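Local atomic coordinates of DNMT2 (Spodoptera frugiperda, PDB entry 4H0N), a protein that probably methylates a cytosine in the anticodon loop of tRNA(Asp), with some activity on cytosine in DNA, and binds S-adenosyl-L-homocysteine. Residues Asn69-Met75 / Asn111-Met117; Cys164-Arg168 / Lys329-Glu333; Glu211-Ala217 / Phe273-Lys278. The protein carries 3 engineered substitutions. All blocks are in the same frame, centred on the assembly; numbering follows the deposited sequence.

Interaction 1: residues Asn69-Met75 / Asn111-Met117; sequences NVDTILM and NVDYILM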
# COMPACT_ATOMS: atom_id res chain seq x y z
N ASN A 69 -16.99 -20.08 4.60
CA ASN A 69 -16.07 -20.84 5.44
C ASN A 69 -14.70 -20.19 5.59
O ASN A 69 -13.70 -20.87 5.77
CB ASN A 69 -15.94 -22.28 4.93
CG ASN A 69 -15.53 -23.25 6.01
OD1 ASN A 69 -16.00 -23.17 7.15
ND2 ASN A 69 -14.63 -24.18 5.68
N VAL A 70 -14.66 -18.86 5.52
CA VAL A 70 -13.41 -18.13 5.73
C VAL A 70 -12.95 -18.27 7.18
O VAL A 70 -13.77 -18.35 8.09
CB VAL A 70 -13.51 -16.63 5.31
CG1 VAL A 70 -14.67 -16.42 4.35
CG2 VAL A 70 -13.65 -15.72 6.53
N ASP A 71 -11.64 -18.33 7.37
CA ASP A 71 -11.06 -18.40 8.71
C ASP A 71 -10.06 -17.27 8.88
O ASP A 71 -9.55 -17.04 9.98
CB ASP A 71 -10.35 -19.75 8.93
CG ASP A 71 -9.15 -19.94 8.02
OD1 ASP A 71 -9.22 -19.57 6.83
OD2 ASP A 71 -8.12 -20.47 8.49
N THR A 72 -9.81 -16.57 7.78
CA THR A 72 -8.76 -15.56 7.70
C THR A 72 -9.24 -14.33 6.95
O THR A 72 -9.76 -14.44 5.84
CB THR A 72 -7.51 -16.12 6.98
OG1 THR A 72 -7.02 -17.28 7.68
CG2 THR A 72 -6.41 -15.06 6.91
N ILE A 73 -9.06 -13.16 7.55
CA ILE A 73 -9.43 -11.91 6.91
C ILE A 73 -8.20 -11.02 6.64
O ILE A 73 -7.41 -10.75 7.55
CB ILE A 73 -10.49 -11.13 7.73
CG1 ILE A 73 -11.81 -11.91 7.77
CG2 ILE A 73 -10.72 -9.74 7.15
CD1 ILE A 73 -12.86 -11.28 8.64
N LEU A 74 -8.04 -10.60 5.39
CA LEU A 74 -7.00 -9.65 5.00
C LEU A 74 -7.66 -8.35 4.57
O LEU A 74 -8.50 -8.34 3.67
CB LEU A 74 -6.15 -10.21 3.87
CG LEU A 74 -5.42 -11.52 4.16
CD1 LEU A 74 -4.57 -11.91 2.97
CD2 LEU A 74 -4.57 -11.39 5.42
N MET A 75 -7.28 -7.25 5.20
CA MET A 75 -8.00 -6.01 4.95
C MET A 75 -7.16 -4.75 5.08
O MET A 75 -6.34 -4.62 5.98
CB MET A 75 -9.19 -5.92 5.90
CG MET A 75 -8.83 -5.97 7.37
SD MET A 75 -10.31 -5.75 8.38
CE MET A 75 -9.60 -5.79 10.02
N ASN A 111 -16.13 -18.25 12.88
CA ASN A 111 -15.12 -19.07 12.21
C ASN A 111 -13.78 -18.34 12.01
O ASN A 111 -12.73 -18.98 11.95
CB ASN A 111 -15.63 -19.57 10.86
CG ASN A 111 -14.86 -20.78 10.33
OD1 ASN A 111 -15.46 -21.76 9.89
ND2 ASN A 111 -13.53 -20.72 10.38
N VAL A 112 -13.83 -17.02 11.88
CA VAL A 112 -12.63 -16.24 11.62
C VAL A 112 -11.58 -16.38 12.73
O VAL A 112 -11.82 -16.03 13.88
CB VAL A 112 -12.96 -14.76 11.41
CG1 VAL A 112 -11.69 -13.97 11.18
CG2 VAL A 112 -13.90 -14.61 10.22
N ASP A 113 -10.41 -16.90 12.36
CA ASP A 113 -9.33 -17.17 13.31
C ASP A 113 -8.18 -16.17 13.22
O ASP A 113 -7.58 -15.81 14.23
CB ASP A 113 -8.78 -18.59 13.12
CG ASP A 113 -9.64 -19.64 13.78
OD1 ASP A 113 -10.24 -19.35 14.84
OD2 ASP A 113 -9.72 -20.77 13.24
N TYR A 114 -7.87 -15.74 12.01
CA TYR A 114 -6.74 -14.86 11.81
C TYR A 114 -7.16 -13.59 11.08
O TYR A 114 -7.84 -13.64 10.07
CB TYR A 114 -5.66 -15.57 11.00
CG TYR A 114 -5.34 -16.97 11.49
CD1 TYR A 114 -6.00 -18.07 10.97
CD2 TYR A 114 -4.37 -17.18 12.46
CE1 TYR A 114 -5.70 -19.36 11.40
CE2 TYR A 114 -4.06 -18.46 12.90
CZ TYR A 114 -4.73 -19.54 12.36
OH TYR A 114 -4.44 -20.82 12.80
N ILE A 115 -6.73 -12.45 11.61
CA ILE A 115 -7.01 -11.17 10.97
C ILE A 115 -5.71 -10.42 10.78
O ILE A 115 -4.90 -10.33 11.71
CB ILE A 115 -7.95 -10.30 11.84
CG1 ILE A 115 -9.30 -11.00 12.03
CG2 ILE A 115 -8.17 -8.95 11.20
CD1 ILE A 115 -10.25 -10.23 12.93
N LEU A 116 -5.49 -9.89 9.58
CA LEU A 116 -4.39 -8.96 9.34
C LEU A 116 -4.92 -7.69 8.70
O LEU A 116 -5.56 -7.75 7.65
CB LEU A 116 -3.31 -9.58 8.43
CG LEU A 116 -2.02 -8.77 8.25
CD1 LEU A 116 -0.85 -9.71 8.04
CD2 LEU A 116 -2.11 -7.78 7.08
N MET A 117 -4.65 -6.55 9.33
CA MET A 117 -5.07 -5.28 8.78
C MET A 117 -3.91 -4.31 8.59
O MET A 117 -3.09 -4.14 9.49
CB MET A 117 -6.13 -4.64 9.68
CG MET A 117 -6.46 -3.20 9.31
SD MET A 117 -7.23 -2.27 10.65
CE MET A 117 -6.22 -2.80 12.03
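Asp71 and Tyr114 open a parallel strand pair, Thr72-Met75 beside Tyr114-Met117, whose axes run 4.7 Å apart. Asp71 O receives the amide of Tyr114, a bond of 2.9 Å from Tyr114 N that lies in the carbonyl plane; Asp113 N also points at Asp71 O but is modelled too close to be trusted in detail. From there the ladder goes in step: Ile73 N to Tyr114 O, Leu116 N to Ile73 O, and Met75 N to Leu116 O. At the start of the pair, the Asp71 carboxylate stands almost perpendicular to the Tyr114 ring (89°) and puts OD2 at its edge, 3.9 Å from CE1. The carboxylate is tied down from the next strand, OD1 by Lys5 N and OD2 by His4 ND1. Thr72, Leu74, Tyr114 and Leu116 share one face of the sheet. There the Tyr114 ring stacks on Phe332, from the helix that covers this face, and Leu74 sends CD2 to within 3.7 Å of Leu116 CB.

The other face is apolar. Here the Ile73 side chain crosses that of Val112 at about a right angle, its CD1 against both valine methyls. Met75 is worth tracing outward: CB leaves on this face, and with chi1 at 59° CG sits between the backbone N and carbonyl carbon, leaning over the partner strand, 3.8 Å from Met117 CB. The chain then runs extended through SD, delivering CE between two neighbours, 3.7 Å from Ile115 CG2 and 3.7 Å from Met117 CB. Met75 also marks the ligand end of its strand, its side chain about 8 Å from the bound S-adenosyl-L-homocysteine. Adjacent parallel strands whose C-terminal ends lead to the cofactor fit the central sheet of the Rossmann-like class I methyltransferase fold.

Interaction 2: residues Cys164-Arg168 / Lys329-Glu333; sequences CTARR and KILFE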
# COMPACT_ATOMS: atom_id res chain seq x y z
N CYS A 164 -1.83 -4.57 12.25
CA CYS A 164 -2.29 -5.36 13.38
C CYS A 164 -2.46 -6.81 12.96
O CYS A 164 -3.23 -7.12 12.05
CB CYS A 164 -3.61 -4.80 13.91
SG CYS A 164 -4.26 -5.70 15.33
N THR A 165 -1.72 -7.70 13.61
CA THR A 165 -1.92 -9.13 13.42
C THR A 165 -2.73 -9.67 14.59
O THR A 165 -2.22 -9.81 15.69
CB THR A 165 -0.59 -9.89 13.29
OG1 THR A 165 0.31 -9.46 14.32
CG2 THR A 165 0.05 -9.62 11.93
N ALA A 166 -4.01 -9.94 14.35
CA ALA A 166 -4.92 -10.39 15.40
C ALA A 166 -5.24 -11.86 15.22
O ALA A 166 -5.37 -12.35 14.09
CB ALA A 166 -6.19 -9.56 15.39
N ARG A 167 -5.39 -12.56 16.33
CA ARG A 167 -5.41 -14.01 16.32
C ARG A 167 -6.24 -14.54 17.50
O ARG A 167 -6.25 -13.94 18.58
CB ARG A 167 -3.98 -14.49 16.43
CG ARG A 167 -3.74 -15.91 16.02
CD ARG A 167 -2.31 -16.27 16.35
NE ARG A 167 -2.21 -17.65 16.82
CZ ARG A 167 -1.61 -18.62 16.14
NH1 ARG A 167 -1.04 -18.37 14.97
NH2 ARG A 167 -1.57 -19.84 16.65
N ARG A 168 -6.93 -15.66 17.30
CA ARG A 168 -7.69 -16.30 18.37
C ARG A 168 -6.75 -16.89 19.41
O ARG A 168 -5.76 -17.54 19.06
CB ARG A 168 -8.63 -17.37 17.82
CG ARG A 168 -9.95 -16.82 17.29
CD ARG A 168 -11.06 -16.95 18.33
NE ARG A 168 -12.09 -15.92 18.16
CZ ARG A 168 -12.97 -15.88 17.17
NH1 ARG A 168 -12.96 -16.81 16.22
NH2 ARG A 168 -13.87 -14.90 17.11
N LYS A 329 3.71 -14.55 7.87
CA LYS A 329 4.54 -15.59 8.47
C LYS A 329 4.47 -15.53 9.99
O LYS A 329 4.33 -16.56 10.66
CB LYS A 329 6.00 -15.47 8.02
CG LYS A 329 6.21 -15.76 6.55
CD LYS A 329 7.64 -15.48 6.13
CE LYS A 329 7.73 -15.37 4.62
NZ LYS A 329 9.09 -15.71 4.13
N ILE A 330 4.56 -14.33 10.54
CA ILE A 330 4.51 -14.14 11.98
C ILE A 330 3.13 -14.50 12.54
O ILE A 330 3.02 -15.23 13.53
CB ILE A 330 4.88 -12.70 12.35
CG1 ILE A 330 6.38 -12.49 12.15
CG2 ILE A 330 4.49 -12.38 13.78
CD1 ILE A 330 6.83 -11.07 12.36
N LEU A 331 2.08 -14.01 11.88
CA LEU A 331 0.71 -14.23 12.31
C LEU A 331 0.34 -15.72 12.39
O LEU A 331 -0.47 -16.12 13.23
CB LEU A 331 -0.26 -13.50 11.38
CG LEU A 331 -1.76 -13.64 11.65
CD1 LEU A 331 -2.10 -13.24 13.08
CD2 LEU A 331 -2.58 -12.83 10.65
N PHE A 332 0.93 -16.53 11.52
CA PHE A 332 0.55 -17.94 11.41
C PHE A 332 1.55 -18.90 12.05
O PHE A 332 1.35 -20.12 12.02
CB PHE A 332 0.31 -18.31 9.95
CG PHE A 332 -0.95 -17.73 9.38
CD1 PHE A 332 -2.07 -18.53 9.18
CD2 PHE A 332 -1.04 -16.39 9.06
CE1 PHE A 332 -3.24 -18.00 8.67
CE2 PHE A 332 -2.21 -15.85 8.54
CZ PHE A 332 -3.31 -16.66 8.35
N GLU A 333 2.61 -18.37 12.65
CA GLU A 333 3.59 -19.24 13.28
C GLU A 333 3.04 -19.78 14.60
O GLU A 333 2.62 -20.94 14.69
CB GLU A 333 4.91 -18.50 13.51
CG GLU A 333 4.92 -17.63 14.75
CD GLU A 333 6.16 -16.75 14.83
OE1 GLU A 333 6.53 -16.35 15.96
OE2 GLU A 333 6.75 -16.44 13.78
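Leu331, in the last turn of the C-terminal helix, presses its CD1 methyl onto strand 164-168, 3.7 Å from Thr165 CB and 3.5 Å from Ala166 O. With CG anti to the backbone N (chi1 179°), the isobutyl group reaches in to the strand while Thr165 slides past it the opposite way, bringing Thr165 CG2 to 3.9 Å from Leu331 CB. Arg167 completes the grip. Its CB lies 4.0 Å from Leu331 CD1, and its chain, bent at chi3, carries NH1 to Leu331 O at 2.9 Å. The oxygen lies only 3° out of the guanidinium plane, an edge-on approach. Since the protein ends at Glu333, Leu331 O has no amide four residues on to bond, and the arginine takes that place at the helix terminus, where its positive charge is probably welcome.

Further out, weak hydrogen bonds run from Arg167 NH2 to Leu171 O and from Thr165 OG1 to Gln144 O, while Trp173 NE1 bonds Ile330 O. Phe332 meets His4 and Trp20 edge-to-face. Helix 321-332 packs on one face of the sheet, its end over strand 161-168, which runs between strands 114-119 and 141-148.

Interaction 3: residues Glu211-Ala217 / Phe273-Lys278; sequences EKMLRCA and FVELFK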
# COMPACT_ATOMS: atom_id res chain seq x y z
N GLU A 211 7.35 20.28 -18.25
CA GLU A 211 7.88 21.60 -17.90
C GLU A 211 7.14 22.27 -16.76
O GLU A 211 7.76 22.83 -15.85
CB GLU A 211 7.87 22.51 -19.13
CG GLU A 211 8.76 22.06 -20.26
CD GLU A 211 8.89 23.10 -21.35
OE1 GLU A 211 8.08 24.05 -21.35
OE2 GLU A 211 9.79 22.97 -22.19
N LYS A 212 5.81 22.25 -16.82
CA LYS A 212 4.98 22.84 -15.78
C LYS A 212 5.39 22.29 -14.41
O LYS A 212 5.50 23.04 -13.44
CB LYS A 212 3.49 22.58 -16.05
CG LYS A 212 3.22 21.28 -16.80
CD LYS A 212 2.05 20.53 -16.19
CE LYS A 212 2.41 19.06 -15.91
NZ LYS A 212 1.47 18.39 -14.95
N MET A 213 5.66 20.99 -14.37
CA MET A 213 6.16 20.32 -13.17
C MET A 213 7.56 20.76 -12.80
O MET A 213 7.87 20.93 -11.62
CB MET A 213 6.18 18.81 -13.40
CG MET A 213 4.83 18.16 -13.25
SD MET A 213 4.16 18.53 -11.63
CE MET A 213 2.49 17.98 -11.86
N LEU A 214 8.41 20.93 -13.81
CA LEU A 214 9.80 21.32 -13.60
C LEU A 214 9.91 22.70 -12.97
O LEU A 214 10.98 23.08 -12.49
CB LEU A 214 10.58 21.27 -14.92
CG LEU A 214 10.82 19.89 -15.52
CD1 LEU A 214 11.64 20.00 -16.79
CD2 LEU A 214 11.51 18.99 -14.53
N ARG A 215 8.81 23.45 -12.96
CA ARG A 215 8.77 24.72 -12.24
C ARG A 215 8.87 24.48 -10.74
O ARG A 215 9.39 25.32 -10.00
CB ARG A 215 7.50 25.52 -12.57
CG ARG A 215 7.43 26.06 -13.99
CD ARG A 215 6.36 27.14 -14.14
NE ARG A 215 6.90 28.49 -13.99
CZ ARG A 215 6.52 29.36 -13.06
NH1 ARG A 215 5.57 29.05 -12.19
NH2 ARG A 215 7.08 30.56 -13.01
N CYS A 216 8.37 23.33 -10.28
CA CYS A 216 8.39 23.00 -8.86
C CYS A 216 9.61 22.17 -8.47
O CYS A 216 9.58 21.42 -7.49
CB CYS A 216 7.13 22.22 -8.48
SG CYS A 216 5.58 22.95 -8.99
N ALA A 217 10.69 22.30 -9.24
CA ALA A 217 11.88 21.47 -9.06
C ALA A 217 12.48 21.54 -7.65
O ALA A 217 13.16 20.60 -7.22
CB ALA A 217 12.93 21.81 -10.11
N PHE A 273 15.30 28.99 -15.84
CA PHE A 273 15.27 28.02 -14.75
C PHE A 273 14.89 26.63 -15.28
O PHE A 273 15.52 25.64 -14.93
CB PHE A 273 14.28 28.49 -13.68
CG PHE A 273 14.06 27.54 -12.54
CD1 PHE A 273 14.79 27.66 -11.37
CD2 PHE A 273 13.10 26.54 -12.63
CE1 PHE A 273 14.57 26.79 -10.31
CE2 PHE A 273 12.88 25.67 -11.57
CZ PHE A 273 13.61 25.80 -10.41
N VAL A 274 13.88 26.58 -16.15
CA VAL A 274 13.36 25.31 -16.69
C VAL A 274 14.29 24.64 -17.71
O VAL A 274 14.42 23.41 -17.70
CB VAL A 274 11.93 25.49 -17.29
CG1 VAL A 274 11.54 24.31 -18.17
CG2 VAL A 274 10.90 25.69 -16.18
N GLU A 275 14.94 25.43 -18.56
CA GLU A 275 15.85 24.87 -19.57
C GLU A 275 16.97 24.06 -18.92
O GLU A 275 17.40 23.04 -19.46
CB GLU A 275 16.43 25.96 -20.48
CG GLU A 275 17.44 26.88 -19.82
CD GLU A 275 18.57 27.28 -20.75
OE1 GLU A 275 18.89 26.50 -21.67
OE2 GLU A 275 19.15 28.38 -20.57
N LEU A 276 17.43 24.51 -17.76
CA LEU A 276 18.48 23.80 -17.04
C LEU A 276 17.97 22.46 -16.50
O LEU A 276 18.69 21.46 -16.53
CB LEU A 276 19.04 24.66 -15.91
CG LEU A 276 19.64 26.00 -16.34
CD1 LEU A 276 20.30 26.70 -15.16
CD2 LEU A 276 20.64 25.79 -17.47
N PHE A 277 16.74 22.45 -16.02
CA PHE A 277 16.14 21.23 -15.50
C PHE A 277 15.63 20.31 -16.60
O PHE A 277 15.50 19.11 -16.39
CB PHE A 277 15.01 21.56 -14.52
CG PHE A 277 15.50 22.03 -13.19
CD1 PHE A 277 16.00 21.13 -12.27
CD2 PHE A 277 15.47 23.37 -12.87
CE1 PHE A 277 16.47 21.56 -11.04
CE2 PHE A 277 15.93 23.81 -11.64
CZ PHE A 277 16.43 22.90 -10.73
N LYS A 278 15.34 20.88 -17.76
CA LYS A 278 14.91 20.09 -18.91
C LYS A 278 16.02 19.13 -19.34
O LYS A 278 15.74 18.03 -19.81
CB LYS A 278 14.53 21.01 -20.08
CG LYS A 278 13.05 21.00 -20.44
CD LYS A 278 12.82 20.31 -21.78
CE LYS A 278 13.76 20.85 -22.84
NZ LYS A 278 13.46 20.35 -24.21
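Leu214 packs against Phe277 and Lys278 where a short, weakly bonded helix, about 211-214, and the type I beta turn from Leu214 to Ala217 lay their apolar side on helix 271-278. The pair lies far from the cofactor-binding sheet, probably in the smaller, target-recognition region of the C5-methyltransferase fold.

The largest bump is Leu214. Its side chain points at the facing helix, where CD1 settles over the backbone at Lys278, 3.9 Å from Lys278 CA. CD1 also touches the aliphatic start of the lysine chain, while CD2 faces Phe277 CB at 4.3 Å. In the other direction, the two Val274 methyls fork into the hollow between Glu211 and Arg215, CG1 at 4.1 Å from Glu211 CG and CG2 at 4.1 Å from Arg215 CG. Only the methylene parts of these two charged chains line that hollow. At the rim Glu211 crosses Lys278 obliquely, its OE2 against the lysine methylenes rather than the ammonium group.

The two phenylalanines, a turn apart, form one wall at the other end, Phe277 CE2 lying over one face of Phe273, offset toward its rim. Phe273, directed at the turn with CG anti to the backbone N (chi1 175°), meets it edge-on, and its CE2 lies 3.3 Å from Leu214 O, in the plane of the ring. Phe277 meets Tyr260 edge-to-face, and that tyrosine's hydroxyl bonds Ala217 O. The small methyl of Ala217 sits over the broad face of Phe277 as a CH-pi contact, CB 3.6 Å from the ring centroid and 9° off the ring normal.

Overall arrangement
Reading from the N terminus, interaction 1 comes first: 35 residues separate 69-75 from 111-117, and the return of the chain as strand 114-119 closes that loop before the others begin. Interaction 2 opens at strand 161-168 and closes only at the C-terminal helix, and interaction 3, joining 211-217 to 273-278, falls wholly within that long loop. No pair crosses. Interactions 1 and 2 share one sheet and touch directly, with Ile115 O 2.8 Å from Ala166 N in a probable hydrogen bond. Interaction 3 sits on the opposite side of the chain's centre, its centre about 49 Å from that of interaction 1, joining two helical pieces there.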